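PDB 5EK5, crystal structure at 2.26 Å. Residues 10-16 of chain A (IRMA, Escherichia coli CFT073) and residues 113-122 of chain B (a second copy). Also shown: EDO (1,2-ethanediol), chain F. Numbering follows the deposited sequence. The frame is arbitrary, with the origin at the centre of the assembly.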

# COMPACT_ATOMS: atom_id res chain seq x y z
N SER A 10 -6.05 -1.11 9.64
CA SER A 10 -5.66 -0.46 8.40
C SER A 10 -5.98 -1.40 7.25
O SER A 10 -5.88 -2.62 7.38
CB SER A 10 -4.17 -0.08 8.41
OG SER A 10 -3.35 -1.22 8.23
N ILE A 11 -6.41 -0.84 6.13
CA ILE A 11 -6.78 -1.66 4.99
C ILE A 11 -6.41 -0.97 3.68
O ILE A 11 -6.63 0.23 3.51
CB ILE A 11 -8.30 -2.00 5.00
CG1 ILE A 11 -8.66 -2.90 3.82
CG2 ILE A 11 -9.14 -0.73 5.01
CD1 ILE A 11 -10.04 -3.52 3.93
N ARG A 12 -5.80 -1.72 2.77
CA ARG A 12 -5.43 -1.17 1.48
C ARG A 12 -5.52 -2.27 0.43
O ARG A 12 -5.41 -3.45 0.74
CB ARG A 12 -4.02 -0.57 1.50
CG ARG A 12 -2.89 -1.57 1.66
CD ARG A 12 -1.55 -0.86 1.80
NE ARG A 12 -0.41 -1.78 1.82
CZ ARG A 12 0.30 -2.11 0.75
NH1 ARG A 12 0.01 -1.58 -0.43
NH2 ARG A 12 1.32 -2.95 0.86
N ASN A 13 -5.74 -1.86 -0.82
CA ASN A 13 -5.80 -2.79 -1.93
C ASN A 13 -4.38 -3.03 -2.45
O ASN A 13 -3.67 -2.08 -2.76
CB ASN A 13 -6.71 -2.25 -3.04
CG ASN A 13 -6.58 -3.02 -4.33
OD1 ASN A 13 -6.27 -2.45 -5.37
ND2 ASN A 13 -6.80 -4.33 -4.26
N THR A 14 -3.97 -4.29 -2.53
CA THR A 14 -2.56 -4.59 -2.79
C THR A 14 -2.26 -5.19 -4.16
O THR A 14 -1.10 -5.30 -4.51
CB THR A 14 -1.98 -5.55 -1.74
OG1 THR A 14 -2.80 -6.72 -1.64
CG2 THR A 14 -1.90 -4.87 -0.39
N ASP A 15 -3.28 -5.65 -4.88
CA ASP A 15 -3.11 -6.16 -6.25
C ASP A 15 -4.46 -6.55 -6.83
O ASP A 15 -5.46 -6.65 -6.11
CB ASP A 15 -2.15 -7.36 -6.33
CG ASP A 15 -0.73 -6.96 -6.73
OD1 ASP A 15 -0.56 -6.48 -7.87
OD2 ASP A 15 0.21 -7.14 -5.93
N THR A 16 -4.48 -6.76 -8.14
CA THR A 16 -5.67 -7.25 -8.83
C THR A 16 -5.26 -8.44 -9.67
O THR A 16 -4.34 -8.34 -10.50
CB THR A 16 -6.32 -6.18 -9.71
OG1 THR A 16 -6.93 -5.19 -8.88
CG2 THR A 16 -7.37 -6.80 -10.62
N PRO B 113 8.39 -3.15 -6.07
CA PRO B 113 7.66 -1.89 -6.26
C PRO B 113 6.15 -2.05 -6.40
O PRO B 113 5.69 -3.09 -6.84
CB PRO B 113 8.25 -1.35 -7.56
CG PRO B 113 8.56 -2.58 -8.33
CD PRO B 113 9.04 -3.59 -7.32
N GLN B 114 5.40 -1.02 -6.03
CA GLN B 114 3.97 -1.01 -6.33
C GLN B 114 3.73 -0.53 -7.76
O GLN B 114 3.52 0.66 -7.98
CB GLN B 114 3.22 -0.12 -5.33
CG GLN B 114 1.72 -0.38 -5.32
CD GLN B 114 0.94 0.49 -4.36
OE1 GLN B 114 1.38 1.57 -3.98
NE2 GLN B 114 -0.22 0.00 -3.94
N ASP B 115 3.76 -1.46 -8.71
CA ASP B 115 3.58 -1.11 -10.12
C ASP B 115 2.16 -1.35 -10.61
O ASP B 115 1.95 -1.90 -11.69
CB ASP B 115 4.55 -1.91 -11.00
CG ASP B 115 4.48 -3.40 -10.73
OD1 ASP B 115 3.79 -3.80 -9.77
OD2 ASP B 115 5.11 -4.17 -11.49
N TYR B 116 1.19 -0.94 -9.81
CA TYR B 116 -0.21 -1.13 -10.13
C TYR B 116 -1.00 0.00 -9.49
O TYR B 116 -0.63 0.49 -8.43
CB TYR B 116 -0.72 -2.49 -9.63
CG TYR B 116 -0.51 -2.69 -8.15
CD1 TYR B 116 -1.43 -2.23 -7.22
CD2 TYR B 116 0.64 -3.33 -7.69
CE1 TYR B 116 -1.23 -2.40 -5.88
CE2 TYR B 116 0.85 -3.51 -6.34
CZ TYR B 116 -0.08 -3.03 -5.44
OH TYR B 116 0.13 -3.22 -4.09
N HIS B 117 -2.06 0.44 -10.16
CA HIS B 117 -2.95 1.42 -9.56
C HIS B 117 -3.94 0.69 -8.66
O HIS B 117 -4.77 -0.08 -9.15
CB HIS B 117 -3.69 2.23 -10.62
CG HIS B 117 -2.82 3.20 -11.37
ND1 HIS B 117 -2.26 4.29 -10.78
CD2 HIS B 117 -2.43 3.21 -12.66
CE1 HIS B 117 -1.54 4.96 -11.68
NE2 HIS B 117 -1.64 4.32 -12.83
N PRO B 118 -3.83 0.91 -7.35
CA PRO B 118 -4.72 0.22 -6.42
C PRO B 118 -6.06 0.92 -6.32
O PRO B 118 -6.16 2.12 -6.61
CB PRO B 118 -3.97 0.30 -5.09
CG PRO B 118 -3.25 1.59 -5.18
CD PRO B 118 -2.88 1.78 -6.64
N LEU B 119 -7.09 0.18 -5.93
CA LEU B 119 -8.37 0.78 -5.61
C LEU B 119 -8.22 1.73 -4.43
O LEU B 119 -7.54 1.42 -3.46
CB LEU B 119 -9.40 -0.30 -5.28
CG LEU B 119 -9.72 -1.30 -6.40
CD1 LEU B 119 -10.80 -2.26 -5.97
CD2 LEU B 119 -10.12 -0.55 -7.67
N LEU B 120 -8.86 2.88 -4.53
CA LEU B 120 -8.92 3.78 -3.39
C LEU B 120 -10.01 3.25 -2.47
O LEU B 120 -11.04 2.77 -2.93
CB LEU B 120 -9.19 5.22 -3.84
CG LEU B 120 -8.98 6.30 -2.78
CD1 LEU B 120 -8.33 7.53 -3.41
CD2 LEU B 120 -10.31 6.68 -2.15
N ILE B 121 -9.77 3.34 -1.16
CA ILE B 121 -10.74 2.83 -0.20
C ILE B 121 -11.23 3.93 0.72
O ILE B 121 -10.44 4.66 1.32
CB ILE B 121 -10.15 1.69 0.65
CG1 ILE B 121 -9.62 0.57 -0.26
CG2 ILE B 121 -11.19 1.15 1.62
CD1 ILE B 121 -8.89 -0.52 0.49
N THR B 122 -12.55 4.06 0.81
CA THR B 122 -13.19 4.99 1.73
C THR B 122 -14.10 4.24 2.68
O THR B 122 -14.38 3.06 2.48
CB THR B 122 -14.01 6.06 0.99
OG1 THR B 122 -15.00 5.42 0.18
CG2 THR B 122 -13.11 6.91 0.10
C1 EDO F . 5.93 -6.04 -7.90
O1 EDO F . 6.00 -5.28 -9.07
C2 EDO F . 4.51 -5.97 -7.34
O2 EDO F . 4.58 -5.63 -5.99
O HOH W 1 -1.92 -0.06 -1.71
O HOH W 2 1.77 -3.27 -2.13
O HOH W 3 -5.77 0.76 -1.55

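This is a mixed contact between two copies of IRMA, in which one direct hydrogen bond and three bridging waters join a strand of chain A to a loop of chain B, and Ile B121, in the strand that follows, adds a small apolar patch. Asn A13 is at its centre and has the largest covered area of any residue here. Its CA-to-CB bond points toward chain B. Its OD1 accepts a hydrogen bond from Leu B119 N at 2.8 Å, with a nearly straight N-H...O angle of 160°. The same OD1 lies 3.3 Å from Pro B118 CA. On the other side of the amide, Asn A13 ND2 donates to Asp A15 O at 3.3 Å, within its own strand.

The backbone of Asn A13 reaches chain B through water. Water 3 accepts from Asn A13 N and donates to Leu B119 O, both at 2.7 Å. Asn A13 and Leu B119 are thus linked twice, once directly and once by water. Water 1 donates to Asn A13 O at 2.9 Å and accepts from Arg A12 NH1 and Gln B114 NE2, each at 2.8 Å. It spans two nitrogen donors, Arg A12 NH1 and Gln B114 NE2, that stand 3.9 Å apart. Water 2 accepts from Arg A12 NH1 at 3.0 Å and hydrogen-bonds Tyr B116 OH at 2.6 Å.

The CA-to-CB bond of Tyr B116 also points toward chain A. Its OH lies 2.5 Å from Thr A14 O, a very short separation. Asp A15 OD1 sits over one face of the ring, 3.4 Å from Tyr B116 CD2.

Ile B121 supplies the apolar part. Its CD1 lies 3.7 Å from Arg A12 CA and 4.1 Å from Ile A11 CG1, so it packs against backbone as well as side chain. The two strands run roughly antiparallel, at 156°, but their axes come no closer than 6.9 Å.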